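Local coordinates for hypothetical protein AF1704 (Archaeoglobus fulgidus, PDB 1ZBM), which probably converts cyclic dehypoxanthine futalosine into 1,4-dihydroxy-6-naphthoate, a carbon-carbon lyase step in the biosynthesis of menaquinone, at residues 34-39 against 197-202; 96-101 against 162-167. One frame throughout, in Å; residues are numbered along the deposited sequence.

Contact 1 of 2, residues 34-39 against 197-202; sequences VDTWLE and QEEFLR
Glu199 reaches from helix 194-213 into the loop 34-39, and its carbons run along the Trp37 indole, from the benzo ring to the pyrrole nitrogen, before the carboxylate reaches Thr36. CB lies 3.6 Å from Trp37 CZ2, off the plane and beyond the rim of the benzo ring. CG, anti to the backbone N (chi1 -176°), comes up against one indole face near the rim, and on another side it touches Leu38 CD1 at 3.7 Å. A bend at chi2 (55°) then places CD beside the pyrrole nitrogen, 3.1 Å from Trp37 NE1, with the carboxylate plane turned 47° from the ring. OE1 lies 3.0 Å from Trp37 NE1, while OE2 accepts twice: Thr36 OG1 donates from 3.2 Å on the anti side, and Arg202 NH2, one helical turn on, forms a salt bridge of 2.6 Å using the syn lone pair. Thr36 OG1 is the acceptor of an ST turn, taking the N-H of Leu38, so the threonine hydroxyl links the turn to the helix. The loop leads from helix 20-30 into strand 39-44, an edge strand of a five-stranded mixed sheet. Arg202 NH2 also gives a nearly straight bond, 2.6 Å, to Asp35 O, which lies in the guanidinium plane. Leu38 CD1 meets Phe200 CB at 3.9 Å and lies at the edge of the phenyl ring; the Phe200 side chain also touches Met29 and Val14.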
loop_
_atom_site.group_PDB
_atom_site.type_symbol
_atom_site.label_atom_id
_atom_site.label_comp_id
_atom_site.label_asym_id
_atom_site.label_seq_id
_atom_site.Cartn_x
_atom_site.Cartn_y
_atom_site.Cartn_z
ATOM N N VAL A 34 -10.186 -1.741 -20.764
ATOM C CA VAL A 34 -11.186 -2.498 -20.013
ATOM C C VAL A 34 -12.581 -2.046 -20.403
ATOM O O VAL A 34 -12.935 -0.882 -20.224
ATOM C CB VAL A 34 -11.041 -2.288 -18.489
ATOM C CG1 VAL A 34 -12.030 -3.174 -17.746
ATOM C CG2 VAL A 34 -9.621 -2.577 -18.055
ATOM N N ASP A 35 -13.381 -2.971 -20.917
ATOM C CA ASP A 35 -14.733 -2.642 -21.339
ATOM C C ASP A 35 -15.689 -2.600 -20.148
ATOM O O ASP A 35 -15.912 -3.611 -19.487
ATOM C CB ASP A 35 -15.218 -3.666 -22.370
ATOM C CG ASP A 35 -16.373 -3.153 -23.200
ATOM O OD1 ASP A 35 -16.194 -2.121 -23.890
ATOM O OD2 ASP A 35 -17.457 -3.781 -23.166
ATOM N N THR A 36 -16.250 -1.423 -19.883
ATOM C CA THR A 36 -17.174 -1.239 -18.768
ATOM C C THR A 36 -18.176 -0.128 -19.026
ATOM O O THR A 36 -17.873 0.817 -19.746
ATOM C CB THR A 36 -16.422 -0.885 -17.473
ATOM O OG1 THR A 36 -17.371 -0.562 -16.448
ATOM C CG2 THR A 36 -15.517 0.316 -17.701
ATOM N N TRP A 37 -19.363 -0.241 -18.434
ATOM C CA TRP A 37 -20.381 0.791 -18.591
ATOM C C TRP A 37 -20.202 1.896 -17.551
ATOM O O TRP A 37 -20.949 2.867 -17.548
ATOM C CB TRP A 37 -21.789 0.212 -18.478
ATOM C CG TRP A 37 -22.014 -0.659 -17.277
ATOM C CD1 TRP A 37 -21.814 -2.009 -17.194
ATOM C CD2 TRP A 37 -22.474 -0.241 -15.984
ATOM N NE1 TRP A 37 -22.125 -2.459 -15.933
ATOM C CE2 TRP A 37 -22.539 -1.399 -15.175
ATOM C CE3 TRP A 37 -22.851 0.991 -15.438
ATOM C CZ2 TRP A 37 -22.950 -1.353 -13.839
ATOM C CZ3 TRP A 37 -23.260 1.035 -14.110
ATOM C CH2 TRP A 37 -23.313 -0.133 -13.327
ATOM N N LEU A 38 -19.207 1.743 -16.680
ATOM C CA LEU A 38 -18.921 2.737 -15.655
ATOM C C LEU A 38 -18.122 3.897 -16.241
ATOM O O LEU A 38 -17.183 3.683 -17.003
ATOM C CB LEU A 38 -18.116 2.113 -14.514
ATOM C CG LEU A 38 -18.819 1.203 -13.510
ATOM C CD1 LEU A 38 -17.779 0.556 -12.600
ATOM C CD2 LEU A 38 -19.816 2.008 -12.685
ATOM N N GLU A 39 -18.497 5.121 -15.884
ATOM C CA GLU A 39 -17.793 6.319 -16.341
ATOM C C GLU A 39 -16.838 6.679 -15.198
ATOM O O GLU A 39 -17.198 7.416 -14.282
ATOM C CB GLU A 39 -18.802 7.442 -16.587
ATOM C CG GLU A 39 -18.252 8.677 -17.300
ATOM C CD GLU A 39 -19.341 9.721 -17.556
ATOM O OE1 GLU A 39 -20.352 9.384 -18.222
ATOM O OE2 GLU A 39 -19.185 10.878 -17.105
ATOM N N GLN A 197 -20.951 -2.180 -7.431
ATOM C CA GLN A 197 -19.959 -2.969 -6.707
ATOM C C GLN A 197 -19.425 -4.124 -7.548
ATOM O O GLN A 197 -18.209 -4.296 -7.684
ATOM C CB GLN A 197 -20.547 -3.539 -5.418
ATOM C CG GLN A 197 -20.862 -2.525 -4.344
ATOM C CD GLN A 197 -21.551 -3.173 -3.144
ATOM O OE1 GLN A 197 -21.049 -4.148 -2.584
ATOM N NE2 GLN A 197 -22.705 -2.633 -2.747
ATOM N N GLU A 198 -20.325 -4.910 -8.127
ATOM C CA GLU A 198 -19.905 -6.056 -8.922
ATOM C C GLU A 198 -19.192 -5.641 -10.195
ATOM O O GLU A 198 -18.186 -6.242 -10.583
ATOM C CB GLU A 198 -21.111 -6.928 -9.276
ATOM C CG GLU A 198 -20.724 -8.335 -9.726
ATOM C CD GLU A 198 -20.257 -9.223 -8.580
ATOM O OE1 GLU A 198 -19.224 -9.926 -8.746
ATOM O OE2 GLU A 198 -20.934 -9.231 -7.521
ATOM N N GLU A 199 -19.705 -4.602 -10.843
ATOM C CA GLU A 199 -19.110 -4.127 -12.087
ATOM C C GLU A 199 -17.683 -3.661 -11.898
ATOM O O GLU A 199 -16.792 -4.042 -12.656
ATOM C CB GLU A 199 -19.944 -2.984 -12.669
ATOM C CG GLU A 199 -19.454 -2.485 -14.016
ATOM C CD GLU A 199 -19.343 -3.608 -15.040
ATOM O OE1 GLU A 199 -20.152 -4.552 -14.987
ATOM O OE2 GLU A 199 -18.453 -3.532 -15.904
ATOM N N PHE A 200 -17.462 -2.826 -10.890
ATOM C CA PHE A 200 -16.119 -2.323 -10.657
ATOM C C PHE A 200 -15.166 -3.437 -10.265
ATOM O O PHE A 200 -13.984 -3.417 -10.624
ATOM C CB PHE A 200 -16.107 -1.260 -9.571
ATOM C CG PHE A 200 -14.756 -0.691 -9.340
ATOM C CD1 PHE A 200 -14.241 0.266 -10.200
ATOM C CD2 PHE A 200 -13.952 -1.183 -8.325
ATOM C CE1 PHE A 200 -12.940 0.723 -10.046
ATOM C CE2 PHE A 200 -12.652 -0.731 -8.168
ATOM C CZ PHE A 200 -12.143 0.219 -9.031
ATOM N N LEU A 201 -15.672 -4.400 -9.505
ATOM C CA LEU A 201 -14.850 -5.531 -9.095
ATOM C C LEU A 201 -14.386 -6.269 -10.340
ATOM O O LEU A 201 -13.222 -6.667 -10.438
ATOM C CB LEU A 201 -15.644 -6.484 -8.213
ATOM C CG LEU A 201 -14.903 -7.797 -8.009
ATOM C CD1 LEU A 201 -13.590 -7.533 -7.298
ATOM C CD2 LEU A 201 -15.777 -8.755 -7.209
ATOM N N ARG A 202 -15.306 -6.439 -11.291
ATOM C CA ARG A 202 -15.010 -7.124 -12.551
ATOM C C ARG A 202 -13.955 -6.369 -13.349
ATOM O O ARG A 202 -13.006 -6.966 -13.853
ATOM C CB ARG A 202 -16.282 -7.265 -13.405
ATOM C CG ARG A 202 -16.075 -8.051 -14.713
ATOM C CD ARG A 202 -17.334 -8.062 -15.588
ATOM N NE ARG A 202 -17.573 -6.736 -16.173
ATOM C CZ ARG A 202 -16.847 -6.214 -17.160
ATOM N NH1 ARG A 202 -15.843 -6.903 -17.686
ATOM N NH2 ARG A 202 -17.107 -4.996 -17.601
#

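Contact 2 of 2, residues 96-101 against 162-167; sequences KSEISL and GLKCVL
Val166 presents its two methyls to different residues of the loop 96-101. CG1, anti to the carbonyl carbon (chi1 -64°), is 3.5 Å from Ser97 O and 4.1 Å from Ile99 CG1, the two side chains meeting at a slant. CG2 is directed instead at Leu101, whose CD1 lies 4.0 Å away. Leu101 crosses Leu167 at about a right angle, its CD1 reaching Leu167 CB at 3.6 Å. Val166 and Leu167 both face Val93 in a classic beta bulge, where edge strand 164-168 pairs antiparallel with strand 92-95; the loop beyond strand 92-95 thus folds back over its neighbour. Toward Gly162, Leu163 CD2 packs 3.9 Å from Lys96 CA, while the amine of Lys96 turns to Glu143 in a salt bridge. Glu98 and Lys164 also cross at about a right angle. Lys164 CG lies 3.9 Å from Glu98 OE2; bends further along the lysine chain bring NZ to 4.2 Å from the same oxygen, too far for a salt bridge. Hydrocarbon packing therefore carries most of this surface contact, and the opposite charges of Glu98 and Lys164 probably add a modest, long-range attraction.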
loop_
_atom_site.group_PDB
_atom_site.type_symbol
_atom_site.label_atom_id
_atom_site.label_comp_id
_atom_site.label_asym_id
_atom_site.label_seq_id
_atom_site.Cartn_x
_atom_site.Cartn_y
_atom_site.Cartn_z
ATOM N N LYS A 96 21.975 4.419 8.706
ATOM C CA LYS A 96 23.333 4.452 8.177
ATOM C C LYS A 96 24.179 3.310 8.747
ATOM O O LYS A 96 25.158 2.880 8.130
ATOM C CB LYS A 96 23.976 5.815 8.454
ATOM C CG LYS A 96 23.142 6.980 7.922
ATOM C CD LYS A 96 23.824 8.337 8.107
ATOM C CE LYS A 96 25.053 8.460 7.217
ATOM N NZ LYS A 96 25.614 9.833 7.206
ATOM N N SER A 97 23.788 2.808 9.916
ATOM C CA SER A 97 24.487 1.692 10.553
ATOM C C SER A 97 23.505 0.943 11.458
ATOM O O SER A 97 22.359 1.360 11.618
ATOM C CB SER A 97 25.669 2.196 11.384
ATOM O OG SER A 97 25.231 2.859 12.558
ATOM N N GLU A 98 23.951 -0.156 12.057
ATOM C CA GLU A 98 23.089 -0.937 12.938
ATOM C C GLU A 98 22.814 -0.221 14.254
ATOM O O GLU A 98 23.737 0.206 14.942
ATOM C CB GLU A 98 23.722 -2.302 13.230
ATOM C CG GLU A 98 23.201 -3.440 12.356
ATOM C CD GLU A 98 23.611 -3.314 10.902
ATOM O OE1 GLU A 98 23.076 -4.071 10.058
ATOM O OE2 GLU A 98 24.478 -2.464 10.601
ATOM N N ILE A 99 21.537 -0.078 14.589
ATOM C CA ILE A 99 21.127 0.562 15.838
ATOM C C ILE A 99 19.973 -0.242 16.413
ATOM O O ILE A 99 19.497 -1.171 15.772
ATOM C CB ILE A 99 20.667 2.025 15.620
ATOM C CG1 ILE A 99 19.793 2.132 14.370
ATOM C CG2 ILE A 99 21.875 2.937 15.512
ATOM C CD1 ILE A 99 19.365 3.550 14.056
ATOM N N SER A 100 19.515 0.106 17.612
ATOM C CA SER A 100 18.417 -0.634 18.225
ATOM C C SER A 100 17.038 -0.050 17.922
ATOM O O SER A 100 16.042 -0.777 17.933
ATOM C CB SER A 100 18.609 -0.724 19.745
ATOM O OG SER A 100 18.427 0.538 20.365
ATOM N N LEU A 101 16.986 1.253 17.658
ATOM C CA LEU A 101 15.741 1.962 17.349
ATOM C C LEU A 101 14.968 2.452 18.571
ATOM O O LEU A 101 14.142 3.360 18.464
ATOM C CB LEU A 101 14.809 1.105 16.481
ATOM C CG LEU A 101 15.164 0.904 14.995
ATOM C CD1 LEU A 101 14.105 0.026 14.319
ATOM C CD2 LEU A 101 15.259 2.249 14.309
ATOM N N GLY A 162 23.992 2.904 0.342
ATOM C CA GLY A 162 24.877 2.450 1.395
ATOM C C GLY A 162 24.166 2.289 2.728
ATOM O O GLY A 162 24.811 2.244 3.773
ATOM N N LEU A 163 22.839 2.207 2.700
ATOM C CA LEU A 163 22.067 2.047 3.923
ATOM C C LEU A 163 21.772 0.567 4.139
ATOM O O LEU A 163 21.887 -0.242 3.213
ATOM C CB LEU A 163 20.747 2.824 3.834
ATOM C CG LEU A 163 20.753 4.355 3.687
ATOM C CD1 LEU A 163 19.333 4.827 3.391
ATOM C CD2 LEU A 163 21.293 5.025 4.946
ATOM N N LYS A 164 21.416 0.212 5.368
ATOM C CA LYS A 164 21.086 -1.168 5.686
ATOM C C LYS A 164 19.876 -1.274 6.597
ATOM O O LYS A 164 19.597 -0.387 7.405
ATOM C CB LYS A 164 22.277 -1.900 6.321
ATOM C CG LYS A 164 23.184 -1.054 7.191
ATOM C CD LYS A 164 24.273 -0.380 6.362
ATOM C CE LYS A 164 25.208 -1.409 5.710
ATOM N NZ LYS A 164 25.935 -2.255 6.715
ATOM N N CYS A 165 19.154 -2.373 6.434
ATOM C CA CYS A 165 17.966 -2.645 7.211
ATOM C C CYS A 165 18.314 -2.946 8.667
ATOM O O CYS A 165 19.163 -3.799 8.962
ATOM C CB CYS A 165 17.208 -3.825 6.597
ATOM S SG CYS A 165 15.750 -4.336 7.530
ATOM N N VAL A 166 17.661 -2.222 9.571
ATOM C CA VAL A 166 17.858 -2.397 11.006
ATOM C C VAL A 166 16.629 -3.066 11.607
ATOM O O VAL A 166 16.678 -3.584 12.719
ATOM C CB VAL A 166 18.093 -1.046 11.712
ATOM C CG1 VAL A 166 19.387 -0.419 11.219
ATOM C CG2 VAL A 166 16.924 -0.106 11.451
ATOM N N LEU A 167 15.518 -3.034 10.873
ATOM C CA LEU A 167 14.274 -3.682 11.309
ATOM C C LEU A 167 13.540 -4.136 10.058
ATOM O O LEU A 167 13.136 -3.316 9.226
ATOM C CB LEU A 167 13.380 -2.711 12.106
ATOM C CG LEU A 167 12.169 -3.263 12.887
ATOM C CD1 LEU A 167 11.323 -2.106 13.433
ATOM C CD2 LEU A 167 11.307 -4.141 12.005
#

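Contacts 1 and 2 lie on opposite sides of the chain's centre, their own centres 45 Å apart and their nearest atoms about 31 Å apart. Contact 1 lies beside the sheet that ends in strand 39-44, contact 2 at the edge strand 164-168 of the other, consistent with the two-lobed layout of the periplasmic-binding-protein clan. Along the sequence, contact 2 is nested within the loop that contact 1 closes. Contact 1 is remote from the predicted sites, whereas the Leu167 side chain of contact 2 is about 10 Å from that of Ala115, a predicted substrate-binding residue.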